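Long-range contacts in LRA-12 (Uncultured bacterium, PDB 5AEB), which hydrolyses beta-lactam antibiotics, carbapenems among them, as a class B3 metallo-beta-lactamase with two zinc ions in its active site: residues Ile183-Thr188 with Val224-Ser229; Ile50-Gly55 with Leu81-His86; Leu156-His161 with Gln213-Leu218; Pro187-Glu192 with Lys206-Thr211. All coordinates share one frame; numbering follows the deposited sequence.

Contact 1 (Ile183-Thr188 with Val224-Ser229); sequences IANMPT and VASHAS. With ZN (zinc ion), chain C.
Ile183 and Val224 pair as a parallel beta bridge, with a nearly straight bond (169°) from Ala184 N to Val224 O at 2.7 Å, after which the two chains part toward the metal centre. Just past that bond Ala184 O takes a CA-H...O contact from the CA of Ala225, at 3.2 Å. Ile183 and Val224 lie alongside each other on one face of the sheet, CG1 of Ile183 3.8 Å from CG2 of Val224; with chi1 at -63° that methyl sits between the Val224 backbone N and carbonyl carbon. In the loop past the strand Met186, bent at chi2 and chi3, lays its CG 4.0 Å from Ala225 CB. Where the chains have parted, a water accepts from Met186 N at 2.8 Å and, weakly, from Ser226 N. One residue on, His227 NE2 binds a zinc ion at 2.0 Å; Asp88 and His89 are the zinc's other protein ligands, and ND1 of His227 is hydrogen-bonded to Asp37. The strands 178-184 and 222-225 belong to one beta-alpha-beta unit: its helix 204-216 meets Ala184 through Met215, helix 251-267 touches Met186, and Tyr41 of strand 41-45 lies against both Ile183 and Val224.

Contact 2 (Ile50-Gly55 with Leu81-His86); sequences IIVNTG and LTTQAH. With ZN (zinc ion), chain D.
Asn53 and Leu81 mark the point where two parallel neighbours, strands 48-52 and 77-81 of the seven-stranded sheet, run out at their C-terminal ends into the buried loops that lead to the zinc site. Leu81 N gives a bond to Ile51 O at 2.9 Å, and Leu81 O takes Asn53 N at 2.8 Å, so Leu81 grips the residues before and after its bridge partner Val52. On the face carrying Val52 and Leu81, the Leu81 CD1 methyl lies across Ile50 CG2, 3.7 Å away. Beyond the bridge, side chain takes over from backbone. Asn53 has a positive phi (71°), and with CG anti to its carbonyl carbon (chi1 -60°) its amide reaches across to the 81-86 loop. OD1 receives Thr83 N at 3.0 Å in the carbonyl plane, on a lone pair, while ND2, with its partner close to the amide plane, donates to Thr83 OG1 at 3.3 Å. That hydroxyl is also bonded to the Ser226 hydroxyl, in the loop after strand 222-225. The carboxamide thus clasps Thr83 by main chain and side chain, which fixes its own rotation as well. Directly after Thr83 comes the family's zinc-binding motif, here beginning with Gln84: OE1 of Gln84 binds the metal at 1.8 Å and ND1 of His86 at 1.9 Å, with His161 as third protein ligand. Asn53 thus holds the residue just before Gln84, not a ligand itself, and its grip is consistent with steadying a neutral amide oxygen in a zinc position that histidine commonly fills in this family.

Contact 3 (Leu156-His161 with Gln213-Leu218); sequences LHHPGH and QAMKNL. With ZN (zinc ion), chain D.
His158 and Met215 make the tight part of this contact. The CG of Met215 stands almost centrally over one face of the imidazole, 3.6 Å from the ring centroid of His158 and 14° off its normal, a CH-pi contact. With chi2 extended (176°) the SD of Met215 also stays over this face, 4.2 Å from the His158 centroid. The backbone O of Leu156 lies over the opposite face, nearer the rim, and the CD1 of Leu218 meets the ring edge close to its plane. Leu156 and Leu218 also touch tip to tip, with CD1 of Leu156 3.7 Å from CD2 of Leu218. Leu218, though partly exposed, thus packs its tips inward. The looser side is at Ala214, also partly exposed, whose CB reaches the ring obliquely. Helix 204-216 here rests against the end of strand 151-157, as the outer helices of the alpha-beta/beta-alpha metallo-beta-lactamase sandwich pack on their sheets. From that strand end the chain continues through Pro159 and Gly160 to His161, whose NE2 binds zinc at 1.8 Å beside Gln84 and His86, completing the protein side of the Zn1 site.

Contact 4 (Pro187-Glu192 with Lys206-Thr211); sequences PTIVIE and KDYAYT
With CG anti to its carbonyl carbon and beside its backbone N (chi1 -83°), Tyr208 swings its phenol off the helix and across to Thr188 and Ile189, and CG1 of Ile189, likewise anti to its carbonyl carbon, comes down to meet it. The tyrosine OH donates to Thr188 O at 2.6 Å, arriving 28° out of the carbonyl plane, while the oxygen itself lies in the plane of the ring at its edge. A water makes the second link: it accepts from Val190 N at 2.6 Å and donates to Tyr208 OH at 2.8 Å, so the hydroxyl gives one bond and receives another. Ile189 CG1 approaches the ring obliquely and off-centre, 3.7 Å from CZ of Tyr208. Pro187, in the loop that leads from strand 178-184 to helix 204-216 of the beta-alpha-beta unit, is the centre of an inverse gamma turn, closed by Thr188 N on Met186 O. That turn aims the proline ring at the helix, where its CB lies 4.0 Å from Thr211 CG2 and 4.1 Å from Tyr208 CD1. The Thr211 hydroxyl is bonded to Pro159 O. Thr188 O also takes a weak bond from ND1 of the zinc ligand His161, so it stands directly behind that ligand and Tyr208 one step further out. Phe195 meets the tyrosine ring with planes about 30° apart, and Leu261 of helix 251-267 packs on Pro187.

Overall arrangement
From the N terminus, contact 2 comes first, closing the loop that carries helix 60-69 and strand 77-81 in the seven-stranded sheet; it is complete before the others open. Contact 3 opens at the end of strand 151-157, followed by contact 1 at 183 and, from overlapping residues, contact 4. Contact 4 closes first, on helix 204-216, and so lies within the span of contact 3, which shuts at the end of that helix. Contact 1 closes last, at strand 222-225, and therefore crosses contact 3. Contacts 1, 2 and 3 meet at the two zinc ions, bridged by a shared water; Ser226 and Thr83 join the two sheets there.

Contact 1 (Ile183-Thr188 with Val224-Ser229)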
loop_
_atom_site.group_PDB
_atom_site.type_symbol
_atom_site.label_atom_id
_atom_site.label_comp_id
_atom_site.label_asym_id
_atom_site.label_seq_id
_atom_site.Cartn_x
_atom_site.Cartn_y
_atom_site.Cartn_z
ATOM N N ILE A 183 1.915 5.849 -5.354
ATOM C CA ILE A 183 1.886 4.554 -4.685
ATOM C C ILE A 183 0.435 4.149 -4.795
ATOM O O ILE A 183 -0.400 4.682 -4.076
ATOM C CB ILE A 183 2.309 4.640 -3.220
ATOM C CG1 ILE A 183 3.762 5.164 -3.116
ATOM C CG2 ILE A 183 2.108 3.284 -2.540
ATOM C CD1 ILE A 183 4.212 5.414 -1.693
ATOM N N ALA A 184 0.125 3.256 -5.741
ATOM C CA ALA A 184 -1.281 3.010 -6.079
ATOM C C ALA A 184 -1.800 1.779 -5.400
ATOM O O ALA A 184 -1.104 0.730 -5.319
ATOM C CB ALA A 184 -1.477 2.872 -7.590
ATOM N N ASN A 185 -3.034 1.878 -4.913
ATOM C CA ASN A 185 -3.727 0.656 -4.595
ATOM C C ASN A 185 -4.609 0.246 -5.779
ATOM O O ASN A 185 -5.645 0.857 -6.014
ATOM C CB ASN A 185 -4.532 0.757 -3.321
ATOM C CG ASN A 185 -4.876 -0.613 -2.801
ATOM O OD1 ASN A 185 -6.000 -1.106 -3.020
ATOM N ND2 ASN A 185 -3.871 -1.298 -2.248
ATOM N N MET A 186 -4.203 -0.778 -6.522
ATOM C CA MET A 186 -4.961 -1.204 -7.736
ATOM C C MET A 186 -6.363 -1.729 -7.323
ATOM O O MET A 186 -6.474 -2.469 -6.343
ATOM C CB MET A 186 -4.180 -2.262 -8.541
ATOM C CG MET A 186 -2.746 -1.830 -8.908
ATOM S SD MET A 186 -2.700 -0.167 -9.601
ATOM C CE MET A 186 -3.231 -0.476 -11.287
ATOM N N PRO A 187 -7.425 -1.344 -8.060
ATOM C CA PRO A 187 -8.795 -1.756 -7.705
ATOM C C PRO A 187 -9.104 -3.187 -8.131
ATOM O O PRO A 187 -9.912 -3.418 -9.016
ATOM C CB PRO A 187 -9.665 -0.759 -8.475
ATOM C CG PRO A 187 -8.837 -0.450 -9.691
ATOM C CD PRO A 187 -7.415 -0.423 -9.219
ATOM N N THR A 188 -8.440 -4.141 -7.510
ATOM C CA THR A 188 -8.735 -5.515 -7.748
ATOM C C THR A 188 -10.000 -5.845 -6.950
ATOM O O THR A 188 -10.330 -5.149 -5.981
ATOM C CB THR A 188 -7.545 -6.394 -7.332
ATOM O OG1 THR A 188 -7.247 -6.168 -5.945
ATOM C CG2 THR A 188 -6.281 -6.057 -8.206
ATOM N N VAL A 224 3.909 2.674 -8.362
ATOM C CA VAL A 224 4.174 1.397 -7.730
ATOM C C VAL A 224 2.857 0.919 -7.133
ATOM O O VAL A 224 1.868 1.672 -7.117
ATOM C CB VAL A 224 5.272 1.503 -6.646
ATOM C CG1 VAL A 224 6.606 1.923 -7.264
ATOM C CG2 VAL A 224 4.828 2.496 -5.582
ATOM N N ALA A 225 2.827 -0.311 -6.624
ATOM C CA ALA A 225 1.557 -0.863 -6.151
ATOM C C ALA A 225 1.720 -1.628 -4.841
ATOM O O ALA A 225 2.828 -1.721 -4.312
ATOM C CB ALA A 225 0.898 -1.712 -7.246
ATOM N N SER A 226 0.618 -2.139 -4.302
ATOM C CA SER A 226 0.639 -2.857 -3.043
ATOM C C SER A 226 1.301 -4.250 -3.148
ATOM O O SER A 226 1.837 -4.753 -2.174
ATOM C CB SER A 226 -0.778 -2.973 -2.497
ATOM O OG SER A 226 -1.203 -1.685 -1.994
ATOM N N HIS A 227 1.261 -4.849 -4.331
ATOM C CA HIS A 227 1.960 -6.124 -4.589
ATOM C C HIS A 227 2.989 -5.915 -5.669
ATOM O O HIS A 227 2.696 -5.260 -6.670
ATOM C CB HIS A 227 0.968 -7.224 -5.006
ATOM C CG HIS A 227 0.101 -7.724 -3.871
ATOM N ND1 HIS A 227 0.350 -8.881 -3.213
ATOM C CD2 HIS A 227 -1.052 -7.193 -3.304
ATOM C CE1 HIS A 227 -0.570 -9.032 -2.219
ATOM N NE2 HIS A 227 -1.436 -8.016 -2.295
ATOM N N ALA A 228 4.184 -6.503 -5.511
ATOM C CA ALA A 228 5.238 -6.329 -6.502
ATOM C C ALA A 228 4.744 -6.771 -7.882
ATOM O O ALA A 228 4.983 -6.090 -8.881
ATOM C CB ALA A 228 6.503 -7.065 -6.109
ATOM N N SER A 229 4.010 -7.877 -7.923
ATOM C CA SER A 229 3.576 -8.423 -9.184
ATOM C C SER A 229 2.672 -7.433 -9.918
ATOM O O SER A 229 2.697 -7.403 -11.138
ATOM C CB SER A 229 2.894 -9.786 -9.009
ATOM O OG SER A 229 1.746 -9.662 -8.181
HETATM ZN ZN ZN C . -2.900 -7.446 -1.009
HETATM O O HOH W 1 -2.530 -2.625 -5.277
HETATM O O HOH W 2 -3.997 -6.877 -2.433
HETATM O O HOH W 3 -4.717 -7.537 -0.372
#

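Contact 2 (Ile50-Gly55 with Leu81-His86)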
loop_
_atom_site.group_PDB
_atom_site.type_symbol
_atom_site.label_atom_id
_atom_site.label_comp_id
_atom_site.label_asym_id
_atom_site.label_seq_id
_atom_site.Cartn_x
_atom_site.Cartn_y
_atom_site.Cartn_z
ATOM N N ILE A 50 8.799 7.720 6.766
ATOM C CA ILE A 50 7.479 7.199 6.603
ATOM C C ILE A 50 7.610 5.774 6.100
ATOM O O ILE A 50 8.404 5.511 5.166
ATOM C CB ILE A 50 6.703 8.026 5.575
ATOM C CG1 ILE A 50 6.882 9.533 5.875
ATOM C CG2 ILE A 50 5.238 7.584 5.531
ATOM C CD1 ILE A 50 5.948 10.440 5.108
ATOM N N ILE A 51 6.846 4.862 6.707
ATOM C CA ILE A 51 6.721 3.485 6.227
ATOM C C ILE A 51 5.316 3.331 5.687
ATOM O O ILE A 51 4.360 3.732 6.369
ATOM C CB ILE A 51 6.964 2.428 7.330
ATOM C CG1 ILE A 51 8.391 2.540 7.880
ATOM C CG2 ILE A 51 6.670 1.012 6.795
ATOM C CD1 ILE A 51 8.637 1.772 9.189
ATOM N N VAL A 52 5.188 2.794 4.462
ATOM C CA VAL A 52 3.871 2.525 3.849
ATOM C C VAL A 52 3.731 1.014 3.745
ATOM O O VAL A 52 4.574 0.360 3.099
ATOM C CB VAL A 52 3.745 3.148 2.438
ATOM C CG1 VAL A 52 2.363 2.877 1.846
ATOM C CG2 VAL A 52 4.051 4.655 2.442
ATOM N N ASN A 53 2.726 0.457 4.430
ATOM C CA ASN A 53 2.480 -0.989 4.508
ATOM C C ASN A 53 3.455 -1.806 5.315
ATOM O O ASN A 53 4.599 -1.430 5.478
ATOM C CB ASN A 53 2.328 -1.632 3.108
ATOM C CG ASN A 53 1.175 -1.035 2.315
ATOM O OD1 ASN A 53 0.189 -0.503 2.894
ATOM N ND2 ASN A 53 1.267 -1.112 1.002
ATOM N N THR A 54 2.988 -2.947 5.804
ATOM C CA THR A 54 3.877 -4.047 6.227
ATOM C C THR A 54 3.532 -5.290 5.373
ATOM O O THR A 54 2.785 -5.196 4.400
ATOM C CB THR A 54 3.703 -4.395 7.731
ATOM O OG1 THR A 54 2.440 -5.053 7.924
ATOM C CG2 THR A 54 3.738 -3.154 8.571
ATOM N N GLY A 55 4.128 -6.433 5.691
ATOM C CA GLY A 55 3.712 -7.690 5.064
ATOM C C GLY A 55 2.813 -8.412 6.051
ATOM O O GLY A 55 2.015 -7.760 6.743
ATOM N N LEU A 81 1.747 4.579 7.205
ATOM C CA LEU A 81 0.607 4.610 6.301
ATOM C C LEU A 81 0.280 3.210 5.760
ATOM O O LEU A 81 1.129 2.314 5.797
ATOM C CB LEU A 81 0.895 5.556 5.134
ATOM C CG LEU A 81 1.289 7.000 5.481
ATOM C CD1 LEU A 81 1.775 7.736 4.239
ATOM C CD2 LEU A 81 0.102 7.719 6.110
ATOM N N THR A 82 -0.938 3.040 5.245
ATOM C CA THR A 82 -1.272 1.847 4.488
ATOM C C THR A 82 -2.160 2.192 3.309
ATOM O O THR A 82 -2.934 3.138 3.377
ATOM C CB THR A 82 -1.942 0.729 5.348
ATOM O OG1 THR A 82 -2.170 -0.465 4.550
ATOM C CG2 THR A 82 -3.309 1.201 5.920
ATOM N N THR A 83 -2.064 1.411 2.238
ATOM C CA THR A 83 -2.960 1.584 1.096
ATOM C C THR A 83 -4.296 0.820 1.223
ATOM O O THR A 83 -5.188 0.963 0.357
ATOM C CB THR A 83 -2.247 1.136 -0.173
ATOM O OG1 THR A 83 -1.740 -0.194 0.040
ATOM C CG2 THR A 83 -1.057 2.105 -0.462
ATOM N N GLN A 84 -4.459 0.040 2.296
ATOM C CA GLN A 84 -5.378 -1.072 2.226
ATOM C C GLN A 84 -5.443 -1.794 3.565
ATOM O O GLN A 84 -4.431 -2.369 3.976
ATOM C CB GLN A 84 -4.716 -2.098 1.245
ATOM C CG GLN A 84 -5.628 -2.712 0.289
ATOM C CD GLN A 84 -5.053 -3.962 -0.294
ATOM O OE1 GLN A 84 -5.329 -5.073 0.224
ATOM N NE2 GLN A 84 -4.266 -3.814 -1.412
ATOM N N ALA A 85 -6.624 -1.920 4.172
ATOM C CA ALA A 85 -6.679 -2.645 5.449
ATOM C C ALA A 85 -6.934 -4.155 5.304
ATOM O O ALA A 85 -8.011 -4.660 5.642
ATOM C CB ALA A 85 -7.689 -2.008 6.397
ATOM N N HIS A 86 -5.949 -4.864 4.761
ATOM C CA HIS A 86 -5.985 -6.311 4.677
ATOM C C HIS A 86 -4.763 -6.826 5.349
ATOM O O HIS A 86 -3.744 -6.157 5.356
ATOM C CB HIS A 86 -5.981 -6.810 3.231
ATOM C CG HIS A 86 -7.339 -6.822 2.570
ATOM N ND1 HIS A 86 -7.490 -6.833 1.223
ATOM C CD2 HIS A 86 -8.625 -6.817 3.111
ATOM C CE1 HIS A 86 -8.810 -6.819 0.933
ATOM N NE2 HIS A 86 -9.498 -6.834 2.091
HETATM ZN ZN ZN D . -6.294 -6.530 -0.247
HETATM O O HOH W 3 -4.717 -7.537 -0.372
#

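Contact 3 (Leu156-His161 with Gln213-Leu218)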
loop_
_atom_site.group_PDB
_atom_site.type_symbol
_atom_site.label_atom_id
_atom_site.label_comp_id
_atom_site.label_asym_id
_atom_site.label_seq_id
_atom_site.Cartn_x
_atom_site.Cartn_y
_atom_site.Cartn_z
ATOM N N LEU A 156 -5.125 9.768 -1.811
ATOM C CA LEU A 156 -6.279 9.675 -2.720
ATOM C C LEU A 156 -7.207 8.540 -2.306
ATOM O O LEU A 156 -6.797 7.385 -2.263
ATOM C CB LEU A 156 -5.804 9.450 -4.157
ATOM C CG LEU A 156 -4.834 10.524 -4.639
ATOM C CD1 LEU A 156 -4.144 10.092 -5.927
ATOM C CD2 LEU A 156 -5.467 11.908 -4.747
ATOM N N HIS A 157 -8.452 8.871 -1.986
ATOM C CA HIS A 157 -9.427 7.864 -1.594
ATOM C C HIS A 157 -9.758 7.064 -2.816
ATOM O O HIS A 157 -10.235 7.606 -3.821
ATOM C CB HIS A 157 -10.671 8.551 -1.037
ATOM C CG HIS A 157 -11.648 7.603 -0.372
ATOM N ND1 HIS A 157 -12.973 7.545 -0.718
ATOM C CD2 HIS A 157 -11.477 6.712 0.673
ATOM C CE1 HIS A 157 -13.590 6.634 0.062
ATOM N NE2 HIS A 157 -12.677 6.120 0.907
ATOM N N HIS A 158 -9.418 5.775 -2.779
ATOM C CA HIS A 158 -9.717 4.888 -3.897
ATOM C C HIS A 158 -10.426 3.659 -3.421
ATOM O O HIS A 158 -9.854 2.563 -3.496
ATOM C CB HIS A 158 -8.429 4.440 -4.606
ATOM C CG HIS A 158 -7.739 5.524 -5.383
ATOM N ND1 HIS A 158 -8.408 6.557 -5.965
ATOM C CD2 HIS A 158 -6.393 5.689 -5.706
ATOM C CE1 HIS A 158 -7.506 7.370 -6.577
ATOM N NE2 HIS A 158 -6.280 6.831 -6.409
ATOM N N PRO A 159 -11.670 3.802 -2.958
ATOM C CA PRO A 159 -12.353 2.670 -2.342
ATOM C C PRO A 159 -12.723 1.549 -3.288
ATOM O O PRO A 159 -12.748 1.724 -4.517
ATOM C CB PRO A 159 -13.621 3.315 -1.725
ATOM C CG PRO A 159 -13.916 4.434 -2.664
ATOM C CD PRO A 159 -12.544 5.001 -2.965
ATOM N N GLY A 160 -13.002 0.397 -2.703
ATOM C CA GLY A 160 -13.593 -0.717 -3.442
ATOM C C GLY A 160 -12.917 -1.978 -3.001
ATOM O O GLY A 160 -13.568 -2.850 -2.442
ATOM N N HIS A 161 -11.606 -2.072 -3.258
ATOM C CA HIS A 161 -10.789 -3.174 -2.717
ATOM C C HIS A 161 -11.054 -3.289 -1.231
ATOM O O HIS A 161 -11.310 -4.401 -0.727
ATOM C CB HIS A 161 -9.304 -2.998 -2.976
ATOM C CG HIS A 161 -8.459 -4.211 -2.565
ATOM N ND1 HIS A 161 -8.308 -5.289 -3.349
ATOM C CD2 HIS A 161 -7.738 -4.478 -1.395
ATOM C CE1 HIS A 161 -7.542 -6.199 -2.733
ATOM N NE2 HIS A 161 -7.179 -5.697 -1.533
ATOM N N GLN A 213 -12.394 5.364 -12.706
ATOM C CA GLN A 213 -12.387 6.673 -13.348
ATOM C C GLN A 213 -11.303 7.637 -12.770
ATOM O O GLN A 213 -10.506 8.209 -13.522
ATOM C CB GLN A 213 -13.798 7.277 -13.250
ATOM C CG GLN A 213 -13.874 8.749 -13.600
ATOM C CD GLN A 213 -14.060 8.999 -15.081
ATOM O OE1 GLN A 213 -13.993 10.153 -15.535
ATOM N NE2 GLN A 213 -14.311 7.920 -15.855
ATOM N N ALA A 214 -11.270 7.794 -11.443
ATOM C CA ALA A 214 -10.282 8.643 -10.790
ATOM C C ALA A 214 -8.836 8.196 -11.099
ATOM O O ALA A 214 -7.973 9.024 -11.379
ATOM C CB ALA A 214 -10.514 8.672 -9.287
ATOM N N MET A 215 -8.579 6.901 -11.037
ATOM C CA MET A 215 -7.199 6.383 -11.297
ATOM C C MET A 215 -6.709 6.530 -12.731
ATOM O O MET A 215 -5.511 6.780 -12.954
ATOM C CB MET A 215 -7.006 4.949 -10.787
ATOM C CG MET A 215 -6.924 4.878 -9.255
ATOM S SD MET A 215 -6.809 3.196 -8.615
ATOM C CE MET A 215 -5.015 3.091 -8.553
ATOM N N LYS A 216 -7.600 6.327 -13.697
ATOM C CA LYS A 216 -7.267 6.523 -15.116
ATOM C C LYS A 216 -6.776 7.951 -15.370
ATOM O O LYS A 216 -5.868 8.166 -16.189
ATOM C CB LYS A 216 -8.444 6.200 -16.052
ATOM C CG LYS A 216 -8.697 4.698 -16.252
ATOM C CD LYS A 216 -10.120 4.399 -16.733
ATOM C CE LYS A 216 -10.570 2.976 -16.369
ATOM N NZ LYS A 216 -10.725 2.122 -17.584
ATOM N N ASN A 217 -7.354 8.921 -14.668
ATOM C CA ASN A 217 -7.025 10.329 -14.919
ATOM C C ASN A 217 -5.829 10.897 -14.144
ATOM O O ASN A 217 -5.486 12.046 -14.319
ATOM C CB ASN A 217 -8.254 11.203 -14.665
ATOM C CG ASN A 217 -9.365 10.934 -15.667
ATOM O OD1 ASN A 217 -10.536 10.871 -15.303
ATOM N ND2 ASN A 217 -8.995 10.745 -16.915
ATOM N N LEU A 218 -5.246 10.110 -13.249
ATOM C CA LEU A 218 -4.084 10.537 -12.486
ATOM C C LEU A 218 -2.865 10.701 -13.424
ATOM O O LEU A 218 -2.752 9.972 -14.416
ATOM C CB LEU A 218 -3.768 9.509 -11.416
ATOM C CG LEU A 218 -4.749 9.481 -10.229
ATOM C CD1 LEU A 218 -4.432 8.373 -9.248
ATOM C CD2 LEU A 218 -4.754 10.840 -9.537
HETATM ZN ZN ZN D . -6.294 -6.530 -0.247
HETATM O O HOH W 3 -4.717 -7.537 -0.372
#

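Contact 4 (Pro187-Glu192 with Lys206-Thr211)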
loop_
_atom_site.group_PDB
_atom_site.type_symbol
_atom_site.label_atom_id
_atom_site.label_comp_id
_atom_site.label_asym_id
_atom_site.label_seq_id
_atom_site.Cartn_x
_atom_site.Cartn_y
_atom_site.Cartn_z
ATOM N N PRO A 187 -7.425 -1.344 -8.060
ATOM C CA PRO A 187 -8.795 -1.756 -7.705
ATOM C C PRO A 187 -9.104 -3.187 -8.131
ATOM O O PRO A 187 -9.912 -3.418 -9.016
ATOM C CB PRO A 187 -9.665 -0.759 -8.475
ATOM C CG PRO A 187 -8.837 -0.450 -9.691
ATOM C CD PRO A 187 -7.415 -0.423 -9.219
ATOM N N THR A 188 -8.440 -4.141 -7.510
ATOM C CA THR A 188 -8.735 -5.515 -7.748
ATOM C C THR A 188 -10.000 -5.845 -6.950
ATOM O O THR A 188 -10.330 -5.149 -5.981
ATOM C CB THR A 188 -7.545 -6.394 -7.332
ATOM O OG1 THR A 188 -7.247 -6.168 -5.945
ATOM C CG2 THR A 188 -6.281 -6.057 -8.206
ATOM N N ILE A 189 -10.709 -6.871 -7.394
ATOM C CA ILE A 189 -11.921 -7.332 -6.741
ATOM C C ILE A 189 -11.634 -8.608 -5.967
ATOM O O ILE A 189 -11.050 -9.584 -6.489
ATOM C CB ILE A 189 -13.061 -7.558 -7.753
ATOM C CG1 ILE A 189 -13.405 -6.228 -8.442
ATOM C CG2 ILE A 189 -14.276 -8.218 -7.089
ATOM C CD1 ILE A 189 -14.285 -6.404 -9.652
ATOM N N VAL A 190 -12.077 -8.599 -4.726
ATOM C CA VAL A 190 -11.716 -9.625 -3.778
ATOM C C VAL A 190 -12.830 -10.683 -3.680
ATOM O O VAL A 190 -12.568 -11.830 -3.342
ATOM C CB VAL A 190 -11.400 -8.950 -2.409
ATOM C CG1 VAL A 190 -11.618 -9.881 -1.228
ATOM C CG2 VAL A 190 -9.987 -8.406 -2.406
ATOM N N ILE A 191 -14.061 -10.280 -3.971
ATOM C CA ILE A 191 -15.223 -11.163 -3.846
ATOM C C ILE A 191 -15.413 -12.065 -5.065
ATOM O O ILE A 191 -15.005 -11.735 -6.181
ATOM C CB ILE A 191 -16.533 -10.381 -3.579
ATOM C CG1 ILE A 191 -16.510 -9.015 -4.278
ATOM C CG2 ILE A 191 -16.704 -10.185 -2.085
ATOM C CD1 ILE A 191 -17.683 -8.703 -5.181
ATOM N N GLU A 192 -16.044 -13.208 -4.854
ATOM C CA GLU A 192 -16.343 -14.113 -5.966
ATOM C C GLU A 192 -17.736 -13.895 -6.543
ATOM O O GLU A 192 -18.024 -14.345 -7.636
ATOM C CB GLU A 192 -16.112 -15.571 -5.549
ATOM C CG GLU A 192 -14.638 -15.860 -5.295
ATOM C CD GLU A 192 -14.398 -17.006 -4.328
ATOM O OE1 GLU A 192 -14.959 -16.994 -3.204
ATOM O OE2 GLU A 192 -13.632 -17.927 -4.691
ATOM N N LYS A 206 -20.504 1.508 -6.899
ATOM C CA LYS A 206 -20.260 2.924 -7.122
ATOM C C LYS A 206 -18.810 3.311 -6.739
ATOM O O LYS A 206 -18.180 4.102 -7.434
ATOM C CB LYS A 206 -21.312 3.737 -6.361
ATOM C CG LYS A 206 -20.983 5.199 -6.064
ATOM C CD LYS A 206 -22.268 6.039 -5.885
ATOM C CE LYS A 206 -23.188 5.494 -4.791
ATOM N NZ LYS A 206 -24.617 5.848 -5.055
ATOM N N ASP A 207 -18.292 2.725 -5.660
ATOM C CA ASP A 207 -16.925 2.957 -5.205
ATOM C C ASP A 207 -15.894 2.493 -6.259
ATOM O O ASP A 207 -14.970 3.243 -6.597
ATOM C CB ASP A 207 -16.676 2.243 -3.872
ATOM C CG ASP A 207 -17.129 3.052 -2.659
ATOM O OD1 ASP A 207 -17.690 4.150 -2.802
ATOM O OD2 ASP A 207 -16.874 2.592 -1.532
ATOM N N TYR A 208 -16.064 1.279 -6.777
ATOM C CA TYR A 208 -15.238 0.807 -7.899
ATOM C C TYR A 208 -15.349 1.729 -9.115
ATOM O O TYR A 208 -14.327 2.096 -9.684
ATOM C CB TYR A 208 -15.560 -0.635 -8.287
ATOM C CG TYR A 208 -14.860 -1.667 -7.433
ATOM C CD1 TYR A 208 -13.510 -1.949 -7.647
ATOM C CD2 TYR A 208 -15.524 -2.360 -6.416
ATOM C CE1 TYR A 208 -12.840 -2.874 -6.894
ATOM C CE2 TYR A 208 -14.840 -3.293 -5.640
ATOM C CZ TYR A 208 -13.488 -3.537 -5.894
ATOM O OH TYR A 208 -12.746 -4.445 -5.180
ATOM N N ALA A 209 -16.573 2.142 -9.480
ATOM C CA ALA A 209 -16.760 3.008 -10.643
ATOM C C ALA A 209 -15.978 4.311 -10.461
ATOM O O ALA A 209 -15.296 4.753 -11.387
ATOM C CB ALA A 209 -18.245 3.295 -10.927
ATOM N N TYR A 210 -16.073 4.884 -9.257
ATOM C CA TYR A 210 -15.398 6.123 -8.897
ATOM C C TYR A 210 -13.876 5.919 -8.959
ATOM O O TYR A 210 -13.166 6.711 -9.573
ATOM C CB TYR A 210 -15.795 6.602 -7.492
ATOM C CG TYR A 210 -14.891 7.715 -6.987
ATOM C CD1 TYR A 210 -15.079 9.036 -7.406
ATOM C CD2 TYR A 210 -13.814 7.440 -6.145
ATOM C CE1 TYR A 210 -14.238 10.054 -6.983
ATOM C CE2 TYR A 210 -12.964 8.449 -5.706
ATOM C CZ TYR A 210 -13.182 9.759 -6.142
ATOM O OH TYR A 210 -12.351 10.777 -5.718
ATOM N N THR A 211 -13.396 4.843 -8.352
ATOM C CA THR A 211 -11.955 4.598 -8.315
ATOM C C THR A 211 -11.359 4.416 -9.715
ATOM O O THR A 211 -10.383 5.080 -10.058
ATOM C CB THR A 211 -11.606 3.436 -7.369
ATOM O OG1 THR A 211 -11.949 3.816 -6.031
ATOM C CG2 THR A 211 -10.112 3.107 -7.402
HETATM O O HOH W 4 -13.691 -6.702 -3.889
#